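Local coordinates for protein Exo beta-1,2-glucooligosaccharide sophorohydrolase (non-reducing end) (Parabacteroides distasonis ATCC 8503, PDB 5Z06) that hydrolyses linear beta-1,2-glucan and beta-1,2-glucooligosaccharides of four or more glucose units, releasing sophorose from the non-reducing end, at residues A[98-104]-A[161-166]; A[461-467]-A[486-490]; A[519-524]-A[565-570]. One frame throughout, in Å; residues are numbered along the deposited sequence.

Contact 1. Residues A[98-104]-A[161-166]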
loop_
_atom_site.group_PDB
_atom_site.type_symbol
_atom_site.label_atom_id
_atom_site.label_comp_id
_atom_site.label_asym_id
_atom_site.label_seq_id
_atom_site.Cartn_x
_atom_site.Cartn_y
_atom_site.Cartn_z
ATOM N N ASN A 98 16.018 14.838 38.066
ATOM C CA ASN A 98 15.716 13.799 39.014
ATOM C C ASN A 98 15.095 12.622 38.238
ATOM O O ASN A 98 14.015 12.755 37.659
ATOM C CB ASN A 98 14.770 14.361 40.078
ATOM C CG ASN A 98 14.152 13.295 40.950
ATOM O OD1 ASN A 98 14.682 12.186 41.083
ATOM N ND2 ASN A 98 13.005 13.626 41.560
ATOM N N ALA A 99 15.797 11.487 38.235
ATOM C CA ALA A 99 15.308 10.233 37.640
ATOM C C ALA A 99 13.864 9.855 38.034
ATOM O O ALA A 99 13.129 9.310 37.227
ATOM C CB ALA A 99 16.262 9.089 37.976
ATOM N N ALA A 100 13.454 10.151 39.261
ATOM C CA ALA A 100 12.074 9.878 39.700
ATOM C C ALA A 100 10.986 10.691 38.973
ATOM O O ALA A 100 9.815 10.333 39.029
ATOM C CB ALA A 100 11.954 10.102 41.205
ATOM N N ALA A 101 11.367 11.808 38.353
ATOM C CA ALA A 101 10.432 12.664 37.609
ATOM C C ALA A 101 10.149 12.107 36.207
ATOM O O ALA A 101 9.164 12.501 35.572
ATOM C CB ALA A 101 10.979 14.077 37.503
ATOM N N LEU A 102 11.015 11.193 35.752
ATOM C CA LEU A 102 10.791 10.406 34.540
ATOM C C LEU A 102 9.457 9.695 34.597
ATOM O O LEU A 102 8.931 9.460 35.696
ATOM C CB LEU A 102 11.871 9.354 34.329
ATOM C CG LEU A 102 13.279 9.818 33.999
ATOM C CD1 LEU A 102 14.201 8.619 34.116
ATOM C CD2 LEU A 102 13.325 10.414 32.599
ATOM N N PRO A 103 8.908 9.343 33.416
ATOM C CA PRO A 103 7.559 8.797 33.416
ATOM C C PRO A 103 7.447 7.387 33.990
ATOM O O PRO A 103 8.421 6.647 34.056
ATOM C CB PRO A 103 7.178 8.813 31.931
ATOM C CG PRO A 103 8.142 9.746 31.283
ATOM C CD PRO A 103 9.396 9.567 32.043
ATOM N N ASN A 104 6.256 7.057 34.448
ATOM C CA ASN A 104 5.877 5.677 34.623
ATOM C C ASN A 104 5.400 5.161 33.269
ATOM O O ASN A 104 4.889 5.914 32.437
ATOM C CB ASN A 104 4.775 5.515 35.670
ATOM C CG ASN A 104 5.224 5.921 37.074
ATOM O OD1 ASN A 104 6.418 5.964 37.382
ATOM N ND2 ASN A 104 4.259 6.234 37.921
ATOM N N ARG A 161 2.890 7.830 31.944
ATOM C CA ARG A 161 2.229 8.582 32.984
ATOM C C ARG A 161 3.277 9.325 33.785
ATOM O O ARG A 161 4.466 9.001 33.695
ATOM C CB ARG A 161 1.435 7.641 33.898
ATOM C CG ARG A 161 -0.014 7.469 33.507
ATOM C CD ARG A 161 -0.940 7.298 34.724
ATOM N NE ARG A 161 -2.330 7.182 34.296
ATOM C CZ ARG A 161 -3.075 8.186 33.813
ATOM N NH1 ARG A 161 -2.591 9.433 33.704
ATOM N NH2 ARG A 161 -4.331 7.942 33.431
ATOM N N PRO A 162 2.843 10.323 34.573
ATOM C CA PRO A 162 3.788 11.078 35.384
ATOM C C PRO A 162 4.617 10.188 36.315
ATOM O O PRO A 162 4.140 9.145 36.794
ATOM C CB PRO A 162 2.876 11.987 36.233
ATOM C CG PRO A 162 1.602 12.064 35.500
ATOM C CD PRO A 162 1.453 10.713 34.882
ATOM N N GLY A 163 5.856 10.594 36.538
ATOM C CA GLY A 163 6.598 10.135 37.687
ATOM C C GLY A 163 6.237 11.079 38.814
ATOM O O GLY A 163 5.069 11.458 38.978
ATOM N N THR A 164 7.260 11.476 39.572
ATOM C CA THR A 164 7.104 12.445 40.641
ATOM C C THR A 164 6.483 13.704 40.068
ATOM O O THR A 164 7.001 14.281 39.122
ATOM C CB THR A 164 8.465 12.825 41.266
ATOM O OG1 THR A 164 9.203 11.640 41.576
ATOM C CG2 THR A 164 8.272 13.644 42.526
ATOM N N ALA A 165 5.365 14.120 40.650
ATOM C CA ALA A 165 4.782 15.413 40.350
ATOM C C ALA A 165 5.583 16.541 41.028
ATOM O O ALA A 165 5.122 17.171 41.973
ATOM C CB ALA A 165 3.322 15.440 40.768
ATOM N N ASP A 166 6.772 16.808 40.501
ATOM C CA ASP A 166 7.641 17.888 41.007
ATOM C C ASP A 166 7.369 19.254 40.348
ATOM O O ASP A 166 8.048 20.215 40.645
ATOM C CB ASP A 166 9.109 17.510 40.811
ATOM C CG ASP A 166 9.496 17.369 39.340
ATOM O OD1 ASP A 166 8.669 17.695 38.461
ATOM O OD2 ASP A 166 10.630 16.954 39.059
#
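T164 meets A100 through two donors aimed at one carbonyl. Its backbone N reaches A100 O at 2.9 Å in a nearly straight bond (178°), and OG1 adds a weak bond to the same oxygen. That second bond is possible because OG1 sits beside the backbone N (chi1 -49°); the same placing brings T164 OG1 3.2 Å from A100 CB. One residue further along the 98-104 segment, A101 CB lies 3.3 Å from D166 OD2, which also bonds Y170 OH. G163 fills the middle, its CA 3.1 Å from L102 O in a CA-H...O contact, where a CB would collide with that oxygen. At the other end N104 and R161 form an antiparallel hydrogen-bonded pair, N104 N to R161 O at 2.7 Å and R161 N to N104 O at 2.8 Å. Their side chains leave on the same face, CB to CB 4.3 Å, and then part: the amide of N104 lies near P162 O without bonding it and its OD1 accepts from N119 ND2, whereas R161 runs off to a salt bridge with D65. P103 packs on L56, Y58 and I172 of the facing sheet, as expected for loops closing one end of a two-sheet beta-sandwich, here the calcium-binding domain.

Contact 2. Residues A[461-467]-A[486-490]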
loop_
_atom_site.group_PDB
_atom_site.type_symbol
_atom_site.label_atom_id
_atom_site.label_comp_id
_atom_site.label_asym_id
_atom_site.label_seq_id
_atom_site.Cartn_x
_atom_site.Cartn_y
_atom_site.Cartn_z
ATOM N N ILE A 461 -22.231 -7.625 -9.352
ATOM C CA ILE A 461 -23.218 -6.661 -9.799
ATOM C C ILE A 461 -22.560 -5.319 -9.945
ATOM O O ILE A 461 -22.040 -4.774 -8.960
ATOM C CB ILE A 461 -24.373 -6.563 -8.777
ATOM C CG1 ILE A 461 -25.022 -7.951 -8.589
ATOM C CG2 ILE A 461 -25.398 -5.508 -9.213
ATOM C CD1 ILE A 461 -26.010 -8.013 -7.448
ATOM N N GLY A 462 -22.572 -4.800 -11.169
ATOM C CA GLY A 462 -22.076 -3.454 -11.481
ATOM C C GLY A 462 -23.160 -2.416 -11.226
ATOM O O GLY A 462 -24.298 -2.783 -11.004
ATOM N N TRP A 463 -22.856 -1.124 -11.246
ATOM C CA TRP A 463 -21.514 -0.582 -11.418
ATOM C C TRP A 463 -20.647 -0.832 -10.197
ATOM O O TRP A 463 -20.985 -0.448 -9.074
ATOM C CB TRP A 463 -21.572 0.908 -11.642
ATOM C CG TRP A 463 -20.228 1.567 -11.675
ATOM C CD1 TRP A 463 -19.678 2.400 -10.723
ATOM C CD2 TRP A 463 -19.245 1.426 -12.692
ATOM N NE1 TRP A 463 -18.430 2.805 -11.110
ATOM C CE2 TRP A 463 -18.130 2.223 -12.313
ATOM C CE3 TRP A 463 -19.200 0.728 -13.895
ATOM C CZ2 TRP A 463 -16.996 2.339 -13.106
ATOM C CZ3 TRP A 463 -18.059 0.847 -14.691
ATOM C CH2 TRP A 463 -16.982 1.644 -14.295
ATOM N N ASN A 464 -19.552 -1.532 -10.440
ATOM C CA ASN A 464 -18.448 -1.609 -9.524
ATOM C C ASN A 464 -17.193 -1.969 -10.335
ATOM O O ASN A 464 -17.135 -1.696 -11.537
ATOM C CB ASN A 464 -18.759 -2.552 -8.333
ATOM C CG ASN A 464 -18.882 -4.012 -8.715
ATOM O OD1 ASN A 464 -18.824 -4.396 -9.884
ATOM N ND2 ASN A 464 -19.047 -4.839 -7.710
ATOM N N GLU A 465 -16.214 -2.595 -9.706
ATOM C CA GLU A 465 -14.917 -2.853 -10.356
ATOM C C GLU A 465 -14.882 -4.077 -11.238
ATOM O O GLU A 465 -13.843 -4.339 -11.867
ATOM C CB GLU A 465 -13.818 -3.028 -9.298
ATOM C CG GLU A 465 -13.901 -4.281 -8.426
ATOM C CD GLU A 465 -14.535 -4.028 -7.077
ATOM O OE1 GLU A 465 -15.560 -3.391 -7.079
ATOM O OE2 GLU A 465 -14.053 -4.477 -6.031
ATOM N N THR A 466 -15.987 -4.833 -11.273
ATOM C CA THR A 466 -15.983 -6.184 -11.769
ATOM C C THR A 466 -16.427 -6.325 -13.215
ATOM O O THR A 466 -16.728 -7.439 -13.633
ATOM C CB THR A 466 -16.857 -7.102 -10.883
ATOM O OG1 THR A 466 -18.241 -6.898 -11.162
ATOM C CG2 THR A 466 -16.572 -6.853 -9.399
ATOM N N MET A 467 -16.452 -5.245 -14.006
ATOM C CA MET A 467 -16.874 -5.392 -15.416
ATOM C C MET A 467 -16.028 -6.429 -16.180
ATOM O O MET A 467 -16.568 -7.199 -16.986
ATOM C CB MET A 467 -16.824 -4.076 -16.181
ATOM C CG MET A 467 -17.147 -4.241 -17.668
ATOM S SD MET A 467 -17.215 -2.714 -18.606
ATOM C CE MET A 467 -18.646 -1.909 -17.914
ATOM N N TYR A 486 -23.842 -10.185 -19.180
ATOM C CA TYR A 486 -23.507 -8.788 -19.032
ATOM C C TYR A 486 -24.707 -7.933 -18.613
ATOM O O TYR A 486 -24.554 -7.041 -17.785
ATOM C CB TYR A 486 -22.935 -8.221 -20.325
ATOM C CG TYR A 486 -22.524 -6.783 -20.173
ATOM C CD1 TYR A 486 -21.245 -6.444 -19.727
ATOM C CD2 TYR A 486 -23.424 -5.749 -20.459
ATOM C CE1 TYR A 486 -20.867 -5.114 -19.601
ATOM C CE2 TYR A 486 -23.061 -4.424 -20.313
ATOM C CZ TYR A 486 -21.783 -4.114 -19.884
ATOM O OH TYR A 486 -21.446 -2.811 -19.728
ATOM N N TYR A 487 -25.886 -8.192 -19.169
ATOM C CA TYR A 487 -27.095 -7.414 -18.789
ATOM C C TYR A 487 -27.863 -8.004 -17.636
ATOM O O TYR A 487 -28.418 -7.272 -16.830
ATOM C CB TYR A 487 -28.023 -7.189 -19.996
ATOM C CG TYR A 487 -27.375 -6.276 -20.994
ATOM C CD1 TYR A 487 -27.247 -4.918 -20.728
ATOM C CD2 TYR A 487 -26.806 -6.776 -22.158
ATOM C CE1 TYR A 487 -26.619 -4.071 -21.623
ATOM C CE2 TYR A 487 -26.190 -5.937 -23.055
ATOM C CZ TYR A 487 -26.105 -4.586 -22.776
ATOM O OH TYR A 487 -25.489 -3.749 -23.648
ATOM N N SER A 488 -27.897 -9.323 -17.560
ATOM C CA SER A 488 -28.690 -10.016 -16.551
ATOM C C SER A 488 -27.966 -9.997 -15.203
ATOM O O SER A 488 -28.607 -10.025 -14.154
ATOM C CB SER A 488 -28.959 -11.446 -17.007
ATOM O OG SER A 488 -27.811 -12.275 -16.827
ATOM N N GLY A 489 -26.631 -9.930 -15.245
ATOM C CA GLY A 489 -25.794 -9.971 -14.052
ATOM C C GLY A 489 -25.158 -8.646 -13.735
ATOM O O GLY A 489 -25.654 -7.895 -12.893
ATOM N N TRP A 490 -24.052 -8.364 -14.421
ATOM C CA TRP A 490 -23.357 -7.092 -14.290
ATOM C C TRP A 490 -24.336 -5.898 -14.253
ATOM O O TRP A 490 -24.356 -5.151 -13.277
ATOM C CB TRP A 490 -22.354 -6.948 -15.423
ATOM C CG TRP A 490 -21.913 -5.612 -15.634
ATOM C CD1 TRP A 490 -22.310 -4.782 -16.609
ATOM C CD2 TRP A 490 -20.997 -4.886 -14.816
ATOM N NE1 TRP A 490 -21.664 -3.576 -16.492
ATOM C CE2 TRP A 490 -20.856 -3.609 -15.390
ATOM C CE3 TRP A 490 -20.232 -5.214 -13.686
ATOM C CZ2 TRP A 490 -20.014 -2.625 -14.858
ATOM C CZ3 TRP A 490 -19.375 -4.234 -13.160
ATOM C CH2 TRP A 490 -19.286 -2.954 -13.746
#
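W490 slides its indole between G462 and M467, which lie over opposite faces of the ring. G462 CA stands 3.4 Å from the centroid of the W490 six-membered ring and 20° off its normal, a CH-pi contact so close that a side chain on G462 would run into W490 CZ3. On the other face M467 CB is 3.8 Å from the centroid of the W490 six-membered ring. The methionine chain then bends at its last torsion and brings M467 CE to 3.4 Å from W490 CZ2, with the sulfur in an oblique Met-aromatic contact; CE also nears the edge of Y486, whose OH bonds D551. CG of W490, anti to the backbone N (chi1 162°), carries the indole off the helix into the 461-467 loop. W463, which follows a cis peptide, lies alongside with its plane at 73°, its CE3 3.6 Å from W490 CZ2. N464 OD1 approaches obliquely, 3.3 Å from W490 CZ3, while T466 OG1 lies at the edge of the ring. N464 OD1 accepts T466 N from above its carbonyl plane, closing an Asx turn, and takes T466 OG1 in that plane at 2.9 Å. G462 N donates to a lone pair of W490 O at 2.8 Å. Replacing W490 by an alanine would probably open a gap between G462 and M467 and set the methionine chain free to turn. The chemistry therefore implies a buried loop-to-helix joint held mainly by CH-pi and apolar packing, with one backbone bond between the segments and G462 O taken up by R501 of helix 495-505.

Contact 3. Residues A[519-524]-A[565-570]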
loop_
_atom_site.group_PDB
_atom_site.type_symbol
_atom_site.label_atom_id
_atom_site.label_comp_id
_atom_site.label_asym_id
_atom_site.label_seq_id
_atom_site.Cartn_x
_atom_site.Cartn_y
_atom_site.Cartn_z
ATOM N N TYR A 519 -23.821 15.279 -11.591
ATOM C CA TYR A 519 -22.925 15.592 -10.474
ATOM C C TYR A 519 -21.877 16.508 -11.020
ATOM O O TYR A 519 -21.221 16.178 -12.018
ATOM C CB TYR A 519 -22.248 14.331 -9.941
ATOM C CG TYR A 519 -23.222 13.240 -9.642
ATOM C CD1 TYR A 519 -23.928 13.213 -8.436
ATOM C CD2 TYR A 519 -23.482 12.258 -10.586
ATOM C CE1 TYR A 519 -24.840 12.205 -8.174
ATOM C CE2 TYR A 519 -24.390 11.248 -10.335
ATOM C CZ TYR A 519 -25.060 11.225 -9.144
ATOM O OH TYR A 519 -25.944 10.212 -8.954
ATOM N N TYR A 520 -21.731 17.671 -10.395
ATOM C CA TYR A 520 -20.718 18.637 -10.796
ATOM C C TYR A 520 -20.834 18.871 -12.294
ATOM O O TYR A 520 -19.835 18.939 -13.019
ATOM C CB TYR A 520 -19.324 18.143 -10.377
ATOM C CG TYR A 520 -19.357 17.729 -8.928
ATOM C CD1 TYR A 520 -19.331 18.685 -7.918
ATOM C CD2 TYR A 520 -19.508 16.403 -8.563
ATOM C CE1 TYR A 520 -19.437 18.334 -6.593
ATOM C CE2 TYR A 520 -19.587 16.047 -7.226
ATOM C CZ TYR A 520 -19.566 17.028 -6.249
ATOM O OH TYR A 520 -19.650 16.717 -4.917
ATOM N N GLY A 521 -22.086 18.956 -12.754
ATOM C CA GLY A 521 -22.371 19.275 -14.149
ATOM C C GLY A 521 -22.184 18.173 -15.159
ATOM O O GLY A 521 -22.457 18.396 -16.345
ATOM N N GLU A 522 -21.729 17.000 -14.702
ATOM C CA GLU A 522 -21.523 15.840 -15.549
ATOM C C GLU A 522 -22.680 14.897 -15.362
ATOM O O GLU A 522 -22.898 14.395 -14.258
ATOM C CB GLU A 522 -20.239 15.113 -15.181
ATOM C CG GLU A 522 -18.980 15.906 -15.468
ATOM C CD GLU A 522 -18.761 16.161 -16.933
ATOM O OE1 GLU A 522 -19.274 15.391 -17.759
ATOM O OE2 GLU A 522 -18.066 17.137 -17.271
ATOM N N ASN A 523 -23.409 14.653 -16.450
ATOM C CA ASN A 523 -24.456 13.687 -16.432
ATOM C C ASN A 523 -23.915 12.276 -16.559
ATOM O O ASN A 523 -23.383 11.901 -17.596
ATOM C CB ASN A 523 -25.450 13.898 -17.535
ATOM C CG ASN A 523 -26.629 13.014 -17.333
ATOM O OD1 ASN A 523 -26.641 11.885 -17.801
ATOM N ND2 ASN A 523 -27.550 13.455 -16.499
ATOM N N LEU A 524 -24.128 11.496 -15.512
ATOM C CA LEU A 524 -23.583 10.172 -15.405
ATOM C C LEU A 524 -24.612 9.178 -15.909
ATOM O O LEU A 524 -25.618 8.955 -15.245
ATOM C CB LEU A 524 -23.245 9.901 -13.928
ATOM C CG LEU A 524 -22.218 8.835 -13.641
ATOM C CD1 LEU A 524 -20.896 9.151 -14.343
ATOM C CD2 LEU A 524 -22.021 8.711 -12.136
ATOM N N LYS A 565 -13.743 13.112 -13.497
ATOM C CA LYS A 565 -13.997 14.542 -13.374
ATOM C C LYS A 565 -14.865 14.893 -12.186
ATOM O O LYS A 565 -14.657 15.919 -11.568
ATOM C CB LYS A 565 -14.660 15.060 -14.634
ATOM C CG LYS A 565 -13.692 15.204 -15.793
ATOM C CD LYS A 565 -14.451 15.366 -17.094
ATOM C CE LYS A 565 -14.309 16.738 -17.708
ATOM N NZ LYS A 565 -15.355 16.909 -18.751
ATOM N N ILE A 566 -15.866 14.056 -11.921
ATOM C CA ILE A 566 -16.773 14.225 -10.806
ATOM C C ILE A 566 -15.981 14.161 -9.525
ATOM O O ILE A 566 -16.163 14.960 -8.623
ATOM C CB ILE A 566 -17.857 13.116 -10.800
ATOM C CG1 ILE A 566 -18.982 13.439 -11.806
ATOM C CG2 ILE A 566 -18.474 12.925 -9.426
ATOM C CD1 ILE A 566 -19.831 12.254 -12.214
ATOM N N ASN A 567 -15.122 13.153 -9.452
ATOM C CA ASN A 567 -14.276 12.961 -8.310
ATOM C C ASN A 567 -13.373 14.197 -8.112
ATOM O O ASN A 567 -13.338 14.777 -7.012
ATOM C CB ASN A 567 -13.495 11.631 -8.465
ATOM C CG ASN A 567 -12.826 11.197 -7.185
ATOM O OD1 ASN A 567 -12.084 11.983 -6.588
ATOM N ND2 ASN A 567 -13.041 9.941 -6.781
ATOM N N GLN A 568 -12.700 14.637 -9.165
ATOM C CA GLN A 568 -11.887 15.830 -9.054
ATOM C C GLN A 568 -12.715 17.021 -8.594
ATOM O O GLN A 568 -12.254 17.815 -7.759
ATOM C CB GLN A 568 -11.181 16.194 -10.358
ATOM C CG GLN A 568 -10.175 17.323 -10.171
ATOM C CD GLN A 568 -9.703 17.944 -11.456
ATOM O OE1 GLN A 568 -10.447 18.042 -12.403
ATOM N NE2 GLN A 568 -8.464 18.421 -11.469
ATOM N N ARG A 569 -13.915 17.165 -9.139
ATOM C CA ARG A 569 -14.721 18.357 -8.818
ATOM C C ARG A 569 -15.245 18.364 -7.412
ATOM O O ARG A 569 -15.368 19.425 -6.806
ATOM C CB ARG A 569 -15.853 18.552 -9.800
ATOM C CG ARG A 569 -15.288 18.991 -11.127
ATOM C CD ARG A 569 -16.296 18.801 -12.209
ATOM N NE ARG A 569 -15.700 19.116 -13.499
ATOM C CZ ARG A 569 -16.397 19.261 -14.617
ATOM N NH1 ARG A 569 -17.722 19.156 -14.592
ATOM N NH2 ARG A 569 -15.771 19.534 -15.755
ATOM N N TYR A 570 -15.555 17.181 -6.909
ATOM C CA TYR A 570 -15.875 17.004 -5.507
ATOM C C TYR A 570 -14.697 17.466 -4.650
ATOM O O TYR A 570 -14.869 18.094 -3.601
ATOM C CB TYR A 570 -16.156 15.540 -5.217
ATOM C CG TYR A 570 -16.197 15.253 -3.747
ATOM C CD1 TYR A 570 -15.029 14.954 -3.043
ATOM C CD2 TYR A 570 -17.406 15.324 -3.028
ATOM C CE1 TYR A 570 -15.056 14.713 -1.682
ATOM C CE2 TYR A 570 -17.439 15.067 -1.660
ATOM C CZ TYR A 570 -16.266 14.753 -0.987
ATOM O OH TYR A 570 -16.289 14.517 0.381
#
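Y520 lies against the helix with its side chain running past R569 in the opposite direction. Y520 CB begins on the aliphatic part of the arginine, 3.5 Å from R569 CB, and Y520 CG follows at 3.7 Å from R569 CB. With CG beside the backbone N (chi1 -50°), the ring turns one face onto the helix backbone, against R569 C and Y570 N. Y520 CD2 touches I566 CG2 at 3.7 Å, CE1 nears Y570 CA, and CZ meets Y570 CB. At the tip, Y520 OH comes to the edge of the Y570 ring, in its plane, 3.2 Å from Y570 CD2; the hydroxyl of Y570 bonds D607 and Q575. Y520 occupies the first corner of a type I' turn from Y519 to E522, the two-residue loop of a beta-hairpin whose end rests on helix 556-573. The turn offers Y520 O to R569 NH1 at 2.6 Å, with the donor in line with the carbonyl bond (178°) and the oxygen in the guanidinium plane. E522, bent at its second torsion, places OE2 3.1 Å from K565 NZ and 3.4 Å from R569 NH1, a salt-bridge network in which carboxylate and guanidinium planes stand 51° apart. One anion draws two helix cations one turn apart. On the apolar side of the contact I566 reaches the hairpin, I566 CD1 lying 3.9 Å from L524 CD1 and also against Y519 CB.

Overall arrangement
From the N terminus the chain first builds the calcium-binding beta domain, where contact 1 closes a 56-residue excursion and joins two loops at the ends of neighbouring strands 104-109 and 155-161. Far along, within the glycoamylase-like region, contact 2 closes a short loop containing helix 467-475 and ties residues 461-467 to helix 485-490. Contact 3 then closes a loop of 40 residues, bringing the hairpin of strands 518-519 and 522-523 onto helix 556-573. All three follow in series, none nested or crossed. Contacts 1 and 2 are about 62 Å apart between centres; contacts 2 and 3 approach to about 7 Å at their nearest atoms, and helix 556-573 touches W463, M467 and Y486, linking both.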